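Local coordinates for protein Ydr267cp (Saccharomyces cerevisiae, PDB 2HES) that acts as an essential component of the cytosolic iron-sulfur protein assembly machinery, needed for the maturation of extramitochondrial iron-sulfur proteins, at residues A[22-27]-A[38-42]; A[165-169]-A[179-183]; A[211-215]-A[237-242]; A[310-314]-A[322-326]. All coordinates share one frame; numbering follows the deposited sequence.

Interaction 1 (A[22-27]-A[38-42]); sequences FSQGIL and LVSVK
Leu27 and Val39 form an antiparallel hydrogen-bonded pair: Leu27 N gives its hydrogen to Val39 O at 2.8 Å, and Val39 N returns a bond to Leu27 O. A third backbone bond, Val41 N to Gly25 O at 3.1 Å, carries the pairing past the strand end into the type I' turn from Ser23 to Ile26. Two CA-H...O contacts, from Ile26 CA to Val39 O and from Leu38 CA to Leu27 O, fill in between the N-H bonds. Water adds a further link: one molecule donates to Gly25 O at 2.6 Å and is also hydrogen-bonded to Ser40 OG, which gives this carbonyl a second partner beside Val41 N.

The apolar contacts flank this backbone. Phe22, its ring swung anti to the backbone N (chi1 -172°), reaches across past Gly25 and sets CE1 3.7 Å from Val41 CB, meeting the isopropyl group obliquely. Leu27 CB lies 4.3 Å from Val39 CB and also touches Val41 CG2. Next to the non-hydrogen-bonded pair Ile26-Ser40, the CG2 branch of Ile26 rests against Leu38 CB at 4.1 Å.

The hairpin of strands 26-31 and 36-40 forms the middle of a four-stranded propeller blade in WD 1, between strands 17-23 and 47-52. Ile26 and Leu38 pack on Ile49 of the outer strand, whereas Leu27 and Val41 face Phe323 of strand 320-325 in the adjoining blade.

Interaction 2 (A[165-169]-A[179-183]); sequences EALLA and IWKDY
Leu168 and Trp180 are the hydrogen-bonded pair of an antiparallel hairpin, strands 167-172 and 177-183, at the middle of the WD 4 blade. Their backbones exchange two bonds, Leu168 N to Trp180 O at 3.0 Å and Trp180 N to Leu168 O at 2.8 Å. Leu168 O also meets the edge of the indole near its plane, 3.5 Å from Trp180 CD1. Leu168 CB stands 4.1 Å from Trp180 CB. The indole lies beside its own backbone N (chi1 -52°), an orientation that brings NE1 to its hydrogen-bond partner Ser170 OG, farther along strand 167-172.

The other face of the hairpin is mainly apolar where the strands meet. Leu167 CD1 comes within 3.6 Å of Ile179 CG2, and the far branch of the same isoleucine, CD1, covers Ala169 CB at 4.0 Å. This face turns to the next blade: Leu167 and Ala169 pack on Phe205, and Ile179 on Trp239. Toward the strand end Lys181 keeps only its CB close to Leu167 and extends away.

A tryptophan on the third strand of a blade, hydrogen-bonded through its indole N-H to a hydroxyl of the second, belongs to the structural signature of the WD40 beta-propeller.

Interaction 3 (A[211-215]-A[237-242]); sequences VFRLC and QEWVCE
Trp239 pushes the six-membered end of its indole against the backbone and side chains of Phe212, Arg213 and Leu214, and this is the closely packed part of the contact. CH2 of Trp239 lies 3.7 Å from Phe212 CB, while its neighbour CZ2 meets Leu214 CB and Arg213 CA, each at 4.0 Å. The ring points its edge at the chain, with Arg213 C and Leu214 N in its plane, and Gln237 OE1 lies in that plane too. Gln237 adds a looser touch, its NE2 4.3 Å from Phe212 CE2.

The strands holding these residues, 213-218 and 237-244, are the second and fourth of one propeller blade. They are separated by strand 223-231, and their axes pass 9.0 Å apart; no backbone pairing joins them, and the Trp239 side chain fills the gap. Ile179 and Leu193 of the preceding blade pack on Trp239 as well.

The other end of the contact is looser and polar, a single salt bridge between the segments. There Arg213 NH1 meets Glu242 OE2 at 2.9 Å, the oxygen lying near the guanidinium plane and approached on its syn side, tilted 34° out of the carboxylate plane; the two planar groups are turned 62° apart. Asp206 and, from the next blade, Glu278 also pair with the guanidinium. A methionine in place of Arg213 would probably leave Glu242, Asp206 and Glu278 without their shared positive mate. Glu242 OE1 has a weak, long ion pair with Lys227.

Interaction 4 (A[310-314]-A[322-326]); sequences TILAT and NFWSL
Ile311, Ala313 and Phe323 make up the apolar centre on one face of the hairpin. Ile311 CD1 meets the edge of the Phe323 ring in its plane, 3.9 Å from Phe323 CD1, and Ala313 CB lies obliquely to the same ring carbon at 4.1 Å. Ile311 CB is also close to Trp324 O. On the opposite face Leu312 CB lies 4.4 Å from Trp324 CB, and Leu312 CD1 touches Leu326 CD1. The Phe323 ring also meets Phe46 of the neighbouring blade.

Between the faces runs the backbone pairing of strands 312-316 and 320-325, the two middle strands of the blade, between 298-303 and 5-11. Leu312 and Trp324 exchange two nearly straight bonds, the shorter being Trp324 N to Leu312 O at 2.8 Å; Thr314 and Asn322 exchange two more.

At the polar edge, Trp324 NE1 donates to Thr314 OG1 at 2.7 Å with an angle of 176°, the oxygen only 3° from the indole plane. Thr314 holds OG1 between its backbone N and carbonyl carbon (chi1 54°), a rotation that turns the hydroxyl to the indole N-H; His293 NE2 is hydrogen-bonded to it as well. A phenylalanine in place of Trp324 would probably leave Thr314 OG1 without its indole donor, with His293 as its remaining partner of the two.

A buried hydroxyl gripped by both an indole N-H and a histidine is likely to hold the threonine rotation and the plane of the indole, consistent with the Trp-Ser/Thr-His part of the structural tetrad of WD40 blades.

In the fold
Interactions 2 and 4 are buried and occupy equivalent places, the middle hairpins of the WD 4 and WD 7 blades; in both a third-strand tryptophan reaches a second-strand hydroxyl. Interaction 1 joins the corresponding strands of WD 1 and includes the turn that leads in from strand 17-23; it is partly buried and includes a water. Interaction 3 differs in kind: it spans a blade from second to fourth strand without backbone pairing, with a salt bridge at one end. Blade-to-blade packing links them in pairs. Interactions 1 and 4 touch through Phe323, 2 and 3 through Phe212, Leu214 and Gln237, whereas 1 and 3 lie on opposite sides of the propeller's centre, about 31 Å apart between centres.

Interaction 1 (A[22-27]-A[38-42])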
loop_
_atom_site.group_PDB
_atom_site.type_symbol
_atom_site.label_atom_id
_atom_site.label_comp_id
_atom_site.label_asym_id
_atom_site.label_seq_id
_atom_site.Cartn_x
_atom_site.Cartn_y
_atom_site.Cartn_z
ATOM N N PHE A 22 1.424 6.349 7.214
ATOM C CA PHE A 22 1.144 7.092 8.468
ATOM C C PHE A 22 1.368 6.234 9.704
ATOM O O PHE A 22 0.825 5.141 9.812
ATOM C CB PHE A 22 -0.333 7.530 8.430
ATOM C CG PHE A 22 -0.758 8.468 9.528
ATOM C CD1 PHE A 22 -0.302 9.788 9.534
ATOM C CD2 PHE A 22 -1.672 8.070 10.505
ATOM C CE1 PHE A 22 -0.706 10.679 10.513
ATOM C CE2 PHE A 22 -2.098 8.963 11.496
ATOM C CZ PHE A 22 -1.601 10.281 11.492
ATOM N N SER A 23 2.149 6.739 10.659
ATOM C CA SER A 23 2.318 6.058 11.936
ATOM C C SER A 23 2.627 7.126 12.955
ATOM O O SER A 23 3.416 7.987 12.670
ATOM C CB SER A 23 3.501 5.076 11.881
ATOM O OG SER A 23 3.663 4.375 13.127
ATOM N N GLN A 24 1.992 7.045 14.122
ATOM C CA GLN A 24 2.365 7.859 15.290
ATOM C C GLN A 24 2.290 9.344 14.949
ATOM O O GLN A 24 3.199 10.122 15.267
ATOM C CB GLN A 24 3.769 7.494 15.791
ATOM C CG GLN A 24 3.914 6.015 16.145
ATOM C CD GLN A 24 4.563 5.802 17.499
ATOM O OE1 GLN A 24 3.875 5.617 18.516
ATOM N NE2 GLN A 24 5.890 5.834 17.526
ATOM N N GLY A 25 1.218 9.707 14.256
ATOM C CA GLY A 25 0.979 11.096 13.866
ATOM C C GLY A 25 1.894 11.642 12.791
ATOM O O GLY A 25 1.942 12.850 12.588
ATOM N N ILE A 26 2.624 10.781 12.083
ATOM C CA ILE A 26 3.533 11.260 11.045
ATOM C C ILE A 26 3.301 10.571 9.690
ATOM O O ILE A 26 3.340 9.340 9.620
ATOM C CB ILE A 26 5.003 11.034 11.424
ATOM C CG1 ILE A 26 5.359 11.643 12.802
ATOM C CG2 ILE A 26 5.942 11.541 10.311
ATOM C CD1 ILE A 26 6.895 11.693 13.067
ATOM N N LEU A 27 3.098 11.362 8.629
ATOM C CA LEU A 27 2.998 10.834 7.259
ATOM C C LEU A 27 4.366 10.896 6.568
ATOM O O LEU A 27 4.940 11.983 6.420
ATOM C CB LEU A 27 1.934 11.615 6.431
ATOM C CG LEU A 27 1.517 11.027 5.066
ATOM C CD1 LEU A 27 0.611 9.781 5.226
ATOM C CD2 LEU A 27 0.866 12.098 4.160
ATOM N N LEU A 38 8.606 14.105 5.565
ATOM C CA LEU A 38 7.820 13.717 6.708
ATOM C C LEU A 38 6.940 14.864 7.130
ATOM O O LEU A 38 7.411 16.017 7.222
ATOM C CB LEU A 38 8.721 13.276 7.863
ATOM C CG LEU A 38 9.831 12.242 7.624
ATOM C CD1 LEU A 38 10.294 11.762 8.965
ATOM C CD2 LEU A 38 9.381 11.051 6.756
ATOM N N VAL A 39 5.666 14.542 7.366
ATOM C CA VAL A 39 4.625 15.518 7.674
ATOM C C VAL A 39 3.905 15.192 8.986
ATOM O O VAL A 39 3.386 14.071 9.188
ATOM C CB VAL A 39 3.585 15.608 6.506
ATOM C CG1 VAL A 39 2.448 16.547 6.829
ATOM C CG2 VAL A 39 4.262 16.011 5.193
ATOM N N SER A 40 3.842 16.182 9.866
ATOM C CA SER A 40 3.087 16.078 11.100
ATOM C C SER A 40 1.619 16.311 10.777
ATOM O O SER A 40 1.301 17.257 10.039
ATOM C CB SER A 40 3.588 17.120 12.113
ATOM O OG SER A 40 2.897 16.977 13.327
ATOM N N VAL A 41 0.740 15.465 11.329
ATOM C CA VAL A 41 -0.687 15.405 10.950
ATOM C C VAL A 41 -1.631 15.167 12.129
ATOM O O VAL A 41 -1.477 14.181 12.851
ATOM C CB VAL A 41 -0.953 14.280 9.910
ATOM C CG1 VAL A 41 -2.448 14.140 9.646
ATOM C CG2 VAL A 41 -0.206 14.545 8.619
ATOM N N LYS A 42 -2.627 16.048 12.295
ATOM C CA LYS A 42 -3.545 16.013 13.452
ATOM C C LYS A 42 -4.987 16.505 13.220
ATOM O O LYS A 42 -5.890 16.139 13.977
ATOM C CB LYS A 42 -2.924 16.761 14.639
HETATM O O HOH W 1 2.322 14.534 14.506
#

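Interaction 2 (A[165-169]-A[179-183])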
loop_
_atom_site.group_PDB
_atom_site.type_symbol
_atom_site.label_atom_id
_atom_site.label_comp_id
_atom_site.label_asym_id
_atom_site.label_seq_id
_atom_site.Cartn_x
_atom_site.Cartn_y
_atom_site.Cartn_z
ATOM N N GLU A 165 -2.343 -11.133 10.983
ATOM C CA GLU A 165 -1.805 -12.457 10.703
ATOM C C GLU A 165 -0.559 -12.264 9.841
ATOM O O GLU A 165 -0.393 -11.217 9.251
ATOM C CB GLU A 165 -2.835 -13.316 9.992
ATOM C CG GLU A 165 -4.188 -13.401 10.709
ATOM C CD GLU A 165 -4.201 -14.438 11.816
ATOM O OE1 GLU A 165 -3.589 -15.514 11.646
ATOM O OE2 GLU A 165 -4.824 -14.185 12.862
ATOM N N ALA A 166 0.334 -13.256 9.839
ATOM C CA ALA A 166 1.528 -13.235 9.003
ATOM C C ALA A 166 1.081 -13.771 7.627
ATOM O O ALA A 166 1.442 -14.865 7.187
ATOM C CB ALA A 166 2.655 -14.075 9.642
ATOM N N LEU A 167 0.254 -12.960 6.982
ATOM C CA LEU A 167 -0.256 -13.277 5.649
ATOM C C LEU A 167 0.043 -12.065 4.780
ATOM O O LEU A 167 -0.234 -10.905 5.185
ATOM C CB LEU A 167 -1.778 -13.456 5.794
ATOM C CG LEU A 167 -2.613 -14.143 4.733
ATOM C CD1 LEU A 167 -2.160 -15.592 4.613
ATOM C CD2 LEU A 167 -4.116 -14.084 5.066
ATOM N N LEU A 168 0.513 -12.331 3.555
ATOM C CA LEU A 168 1.052 -11.268 2.705
ATOM C C LEU A 168 0.297 -11.374 1.382
ATOM O O LEU A 168 0.061 -12.492 0.899
ATOM C CB LEU A 168 2.527 -11.526 2.433
ATOM C CG LEU A 168 3.197 -10.514 1.524
ATOM C CD1 LEU A 168 3.259 -9.125 2.097
ATOM C CD2 LEU A 168 4.600 -11.023 1.185
ATOM N N ALA A 169 -0.095 -10.233 0.834
ATOM C CA ALA A 169 -0.749 -10.166 -0.523
ATOM C C ALA A 169 0.118 -9.366 -1.493
ATOM O O ALA A 169 0.488 -8.224 -1.192
ATOM C CB ALA A 169 -2.135 -9.521 -0.389
ATOM N N ILE A 179 -1.383 -14.763 -2.512
ATOM C CA ILE A 179 -1.389 -14.757 -1.038
ATOM C C ILE A 179 -0.270 -15.660 -0.607
ATOM O O ILE A 179 -0.143 -16.794 -1.120
ATOM C CB ILE A 179 -2.783 -15.281 -0.475
ATOM C CG1 ILE A 179 -3.990 -14.520 -1.031
ATOM C CG2 ILE A 179 -2.768 -15.256 1.092
ATOM C CD1 ILE A 179 -3.946 -13.026 -0.741
ATOM N N TRP A 180 0.518 -15.214 0.377
ATOM C CA TRP A 180 1.680 -15.948 0.806
ATOM C C TRP A 180 1.593 -16.139 2.308
ATOM O O TRP A 180 1.170 -15.215 3.027
ATOM C CB TRP A 180 2.929 -15.132 0.523
ATOM C CG TRP A 180 3.008 -14.663 -0.891
ATOM C CD1 TRP A 180 2.496 -13.491 -1.364
ATOM C CD2 TRP A 180 3.727 -15.271 -1.985
ATOM N NE1 TRP A 180 2.802 -13.358 -2.716
ATOM C CE2 TRP A 180 3.552 -14.430 -3.113
ATOM C CE3 TRP A 180 4.469 -16.472 -2.134
ATOM C CZ2 TRP A 180 4.100 -14.736 -4.390
ATOM C CZ3 TRP A 180 4.983 -16.794 -3.402
ATOM C CH2 TRP A 180 4.798 -15.901 -4.518
ATOM N N LYS A 181 2.009 -17.312 2.759
ATOM C CA LYS A 181 1.888 -17.687 4.177
ATOM C C LYS A 181 3.102 -18.533 4.517
ATOM O O LYS A 181 3.616 -19.183 3.628
ATOM C CB LYS A 181 0.666 -18.589 4.293
ATOM C CG LYS A 181 0.445 -19.143 5.649
ATOM C CD LYS A 181 -0.923 -19.783 5.677
ATOM C CE LYS A 181 -1.191 -20.316 7.084
ATOM N NZ LYS A 181 -2.617 -20.580 7.347
ATOM N N ASP A 182 3.539 -18.559 5.784
ATOM C CA ASP A 182 4.641 -19.468 6.116
ATOM C C ASP A 182 4.197 -20.637 6.980
ATOM O O ASP A 182 3.217 -20.537 7.737
ATOM C CB ASP A 182 5.777 -18.737 6.812
ATOM C CG ASP A 182 5.566 -18.628 8.297
ATOM O OD1 ASP A 182 4.804 -17.738 8.721
ATOM O OD2 ASP A 182 6.160 -19.445 9.035
ATOM N N TYR A 183 4.916 -21.752 6.830
ATOM C CA TYR A 183 4.949 -22.801 7.840
ATOM C C TYR A 183 6.391 -22.902 8.303
ATOM O O TYR A 183 7.247 -23.372 7.556
ATOM C CB TYR A 183 4.410 -24.123 7.282
ATOM C CG TYR A 183 2.913 -24.050 7.103
ATOM C CD1 TYR A 183 2.044 -24.337 8.165
ATOM C CD2 TYR A 183 2.357 -23.646 5.890
ATOM C CE1 TYR A 183 0.663 -24.234 8.009
ATOM C CE2 TYR A 183 0.976 -23.541 5.726
ATOM C CZ TYR A 183 0.142 -23.838 6.788
ATOM O OH TYR A 183 -1.219 -23.737 6.622
#

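Interaction 3 (A[211-215]-A[237-242])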
loop_
_atom_site.group_PDB
_atom_site.type_symbol
_atom_site.label_atom_id
_atom_site.label_comp_id
_atom_site.label_asym_id
_atom_site.label_seq_id
_atom_site.Cartn_x
_atom_site.Cartn_y
_atom_site.Cartn_z
ATOM N N VAL A 211 -12.303 -14.539 9.731
ATOM C CA VAL A 211 -11.821 -15.044 8.441
ATOM C C VAL A 211 -11.619 -13.901 7.443
ATOM O O VAL A 211 -12.279 -12.850 7.516
ATOM C CB VAL A 211 -12.736 -16.153 7.883
ATOM C CG1 VAL A 211 -12.782 -17.345 8.895
ATOM C CG2 VAL A 211 -14.146 -15.577 7.605
ATOM N N PHE A 212 -10.738 -14.130 6.473
ATOM C CA PHE A 212 -10.113 -13.016 5.726
ATOM C C PHE A 212 -10.884 -12.587 4.494
ATOM O O PHE A 212 -11.530 -13.394 3.839
ATOM C CB PHE A 212 -8.702 -13.405 5.238
ATOM C CG PHE A 212 -7.911 -14.222 6.229
ATOM C CD1 PHE A 212 -7.585 -13.709 7.495
ATOM C CD2 PHE A 212 -7.504 -15.515 5.893
ATOM C CE1 PHE A 212 -6.863 -14.469 8.400
ATOM C CE2 PHE A 212 -6.756 -16.302 6.809
ATOM C CZ PHE A 212 -6.456 -15.762 8.062
ATOM N N ARG A 213 -10.781 -11.295 4.175
ATOM C CA ARG A 213 -11.179 -10.813 2.829
ATOM C C ARG A 213 -10.152 -9.797 2.370
ATOM O O ARG A 213 -9.331 -9.327 3.179
ATOM C CB ARG A 213 -12.558 -10.146 2.838
ATOM C CG ARG A 213 -13.678 -11.106 3.215
ATOM C CD ARG A 213 -15.026 -10.457 2.878
ATOM N NE ARG A 213 -15.260 -9.263 3.704
ATOM C CZ ARG A 213 -16.352 -8.515 3.629
ATOM N NH1 ARG A 213 -17.331 -8.825 2.759
ATOM N NH2 ARG A 213 -16.490 -7.469 4.426
ATOM N N LEU A 214 -10.178 -9.490 1.078
ATOM C CA LEU A 214 -9.188 -8.548 0.530
ATOM C C LEU A 214 -9.861 -7.745 -0.579
ATOM O O LEU A 214 -10.664 -8.336 -1.315
ATOM C CB LEU A 214 -8.026 -9.363 -0.079
ATOM C CG LEU A 214 -6.895 -8.619 -0.739
ATOM C CD1 LEU A 214 -5.738 -8.595 0.244
ATOM C CD2 LEU A 214 -6.480 -9.251 -2.082
ATOM N N CYS A 215 -9.559 -6.442 -0.712
ATOM C CA CYS A 215 -10.010 -5.734 -1.933
ATOM C C CYS A 215 -8.817 -5.398 -2.797
ATOM O O CYS A 215 -7.663 -5.245 -2.313
ATOM C CB CYS A 215 -10.800 -4.473 -1.593
ATOM S SG CYS A 215 -9.835 -3.189 -0.691
ATOM N N GLN A 237 -5.100 -22.276 0.155
ATOM C CA GLN A 237 -6.310 -21.527 0.530
ATOM C C GLN A 237 -7.220 -21.376 -0.655
ATOM O O GLN A 237 -6.764 -21.005 -1.742
ATOM C CB GLN A 237 -5.946 -20.134 1.041
ATOM C CG GLN A 237 -5.143 -20.155 2.368
ATOM C CD GLN A 237 -4.900 -18.774 2.954
ATOM O OE1 GLN A 237 -5.160 -17.755 2.311
ATOM N NE2 GLN A 237 -4.391 -18.741 4.213
ATOM N N GLU A 238 -8.505 -21.618 -0.432
ATOM C CA GLU A 238 -9.519 -21.407 -1.451
ATOM C C GLU A 238 -10.064 -20.010 -1.277
ATOM O O GLU A 238 -10.466 -19.628 -0.193
ATOM C CB GLU A 238 -10.627 -22.442 -1.322
ATOM C CG GLU A 238 -10.078 -23.869 -1.319
ATOM C CD GLU A 238 -11.117 -24.936 -1.592
ATOM O OE1 GLU A 238 -12.322 -24.603 -1.791
ATOM O OE2 GLU A 238 -10.728 -26.127 -1.590
ATOM N N TRP A 239 -10.074 -19.250 -2.359
ATOM C CA TRP A 239 -10.512 -17.863 -2.320
ATOM C C TRP A 239 -11.402 -17.610 -3.572
ATOM O O TRP A 239 -11.121 -18.190 -4.657
ATOM C CB TRP A 239 -9.211 -17.013 -2.269
ATOM C CG TRP A 239 -9.321 -15.798 -1.586
ATOM C CD1 TRP A 239 -10.162 -14.819 -1.967
ATOM C CD2 TRP A 239 -8.600 -15.282 -0.413
ATOM N NE1 TRP A 239 -10.045 -13.750 -1.142
ATOM C CE2 TRP A 239 -9.116 -13.988 -0.184
ATOM C CE3 TRP A 239 -7.606 -15.783 0.479
ATOM C CZ2 TRP A 239 -8.689 -13.169 0.846
ATOM C CZ3 TRP A 239 -7.174 -14.938 1.521
ATOM C CH2 TRP A 239 -7.745 -13.650 1.690
ATOM N N VAL A 240 -12.473 -16.814 -3.439
ATOM C CA VAL A 240 -13.306 -16.427 -4.623
ATOM C C VAL A 240 -13.504 -14.924 -4.618
ATOM O O VAL A 240 -13.366 -14.321 -3.586
ATOM C CB VAL A 240 -14.699 -17.110 -4.663
ATOM C CG1 VAL A 240 -14.504 -18.636 -4.793
ATOM C CG2 VAL A 240 -15.620 -16.649 -3.444
ATOM N N CYS A 241 -13.788 -14.328 -5.785
ATOM C CA CYS A 241 -14.150 -12.921 -5.829
ATOM C C CYS A 241 -15.638 -12.870 -5.489
ATOM O O CYS A 241 -16.467 -13.478 -6.215
ATOM C CB CYS A 241 -13.921 -12.371 -7.241
ATOM S SG CYS A 241 -14.531 -10.704 -7.307
ATOM N N GLU A 242 -15.972 -12.264 -4.360
ATOM C CA GLU A 242 -17.372 -12.221 -3.953
ATOM C C GLU A 242 -18.160 -11.044 -4.483
ATOM O O GLU A 242 -19.366 -11.107 -4.542
ATOM C CB GLU A 242 -17.436 -12.222 -2.449
ATOM C CG GLU A 242 -17.275 -10.920 -1.838
ATOM C CD GLU A 242 -17.809 -10.922 -0.405
ATOM O OE1 GLU A 242 -18.949 -11.300 -0.112
ATOM O OE2 GLU A 242 -17.029 -10.597 0.438
#

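Interaction 4 (A[310-314]-A[322-326])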
loop_
_atom_site.group_PDB
_atom_site.type_symbol
_atom_site.label_atom_id
_atom_site.label_comp_id
_atom_site.label_asym_id
_atom_site.label_seq_id
_atom_site.Cartn_x
_atom_site.Cartn_y
_atom_site.Cartn_z
ATOM N N THR A 310 -11.451 9.640 11.844
ATOM C CA THR A 310 -10.623 9.183 10.706
ATOM C C THR A 310 -10.880 9.960 9.391
ATOM O O THR A 310 -12.023 10.306 9.076
ATOM C CB THR A 310 -10.602 7.597 10.579
ATOM O OG1 THR A 310 -10.731 7.171 9.209
ATOM C CG2 THR A 310 -11.668 6.907 11.469
ATOM N N ILE A 311 -9.794 10.290 8.684
ATOM C CA ILE A 311 -9.805 11.129 7.463
ATOM C C ILE A 311 -9.082 10.448 6.276
ATOM O O ILE A 311 -8.505 9.377 6.437
ATOM C CB ILE A 311 -9.208 12.547 7.717
ATOM C CG1 ILE A 311 -7.721 12.499 8.049
ATOM C CG2 ILE A 311 -9.967 13.297 8.817
ATOM C CD1 ILE A 311 -6.849 12.975 6.923
ATOM N N LEU A 312 -9.126 11.054 5.093
ATOM C CA LEU A 312 -8.476 10.444 3.935
ATOM C C LEU A 312 -7.312 11.286 3.457
ATOM O O LEU A 312 -7.397 12.514 3.371
ATOM C CB LEU A 312 -9.477 10.207 2.775
ATOM C CG LEU A 312 -10.498 9.095 3.032
ATOM C CD1 LEU A 312 -11.882 9.375 2.434
ATOM C CD2 LEU A 312 -9.918 7.788 2.512
ATOM N N ALA A 313 -6.216 10.635 3.116
ATOM C CA ALA A 313 -5.164 11.330 2.390
ATOM C C ALA A 313 -5.037 10.786 0.980
ATOM O O ALA A 313 -5.088 9.551 0.780
ATOM C CB ALA A 313 -3.845 11.200 3.129
ATOM N N THR A 314 -4.862 11.695 0.006
ATOM C CA THR A 314 -4.617 11.309 -1.363
ATOM C C THR A 314 -3.359 11.959 -1.873
ATOM O O THR A 314 -3.107 13.146 -1.578
ATOM C CB THR A 314 -5.795 11.706 -2.318
ATOM O OG1 THR A 314 -6.078 13.108 -2.187
ATOM C CG2 THR A 314 -7.031 10.939 -1.994
ATOM N N ASN A 322 -3.480 15.864 -0.685
ATOM C CA ASN A 322 -4.722 16.432 -0.181
ATOM C C ASN A 322 -5.269 15.622 0.986
ATOM O O ASN A 322 -5.275 14.381 0.962
ATOM C CB ASN A 322 -5.756 16.538 -1.312
ATOM C CG ASN A 322 -5.370 17.545 -2.363
ATOM O OD1 ASN A 322 -5.267 17.226 -3.560
ATOM N ND2 ASN A 322 -5.160 18.776 -1.934
ATOM N N PHE A 323 -5.740 16.327 2.004
ATOM C CA PHE A 323 -6.318 15.715 3.181
ATOM C C PHE A 323 -7.783 16.039 3.172
ATOM O O PHE A 323 -8.155 17.220 3.077
ATOM C CB PHE A 323 -5.692 16.259 4.464
ATOM C CG PHE A 323 -4.251 15.928 4.613
ATOM C CD1 PHE A 323 -3.866 14.734 5.224
ATOM C CD2 PHE A 323 -3.275 16.798 4.129
ATOM C CE1 PHE A 323 -2.517 14.419 5.354
ATOM C CE2 PHE A 323 -1.919 16.497 4.262
ATOM C CZ PHE A 323 -1.543 15.305 4.878
ATOM N N TRP A 324 -8.607 14.993 3.251
ATOM C CA TRP A 324 -10.048 15.130 3.121
ATOM C C TRP A 324 -10.766 14.634 4.347
ATOM O O TRP A 324 -10.344 13.661 4.997
ATOM C CB TRP A 324 -10.575 14.345 1.917
ATOM C CG TRP A 324 -9.786 14.519 0.671
ATOM C CD1 TRP A 324 -8.673 13.828 0.322
ATOM C CD2 TRP A 324 -10.044 15.440 -0.396
ATOM N NE1 TRP A 324 -8.225 14.240 -0.905
ATOM C CE2 TRP A 324 -9.045 15.239 -1.365
ATOM C CE3 TRP A 324 -11.040 16.409 -0.639
ATOM C CZ2 TRP A 324 -8.989 15.976 -2.553
ATOM C CZ3 TRP A 324 -10.979 17.145 -1.814
ATOM C CH2 TRP A 324 -9.962 16.921 -2.764
ATOM N N SER A 325 -11.870 15.298 4.655
ATOM C CA SER A 325 -12.743 14.873 5.714
ATOM C C SER A 325 -13.971 14.200 5.136
ATOM O O SER A 325 -14.431 14.557 4.051
ATOM C CB SER A 325 -13.183 16.065 6.561
ATOM O OG SER A 325 -13.385 15.629 7.882
ATOM N N LEU A 326 -14.520 13.244 5.879
ATOM C CA LEU A 326 -15.700 12.518 5.431
ATOM C C LEU A 326 -16.918 12.862 6.277
ATOM O O LEU A 326 -16.956 12.514 7.455
ATOM C CB LEU A 326 -15.437 11.003 5.471
ATOM C CG LEU A 326 -16.339 10.131 4.598
ATOM C CD1 LEU A 326 -16.116 10.445 3.125
ATOM C CD2 LEU A 326 -16.063 8.650 4.905
#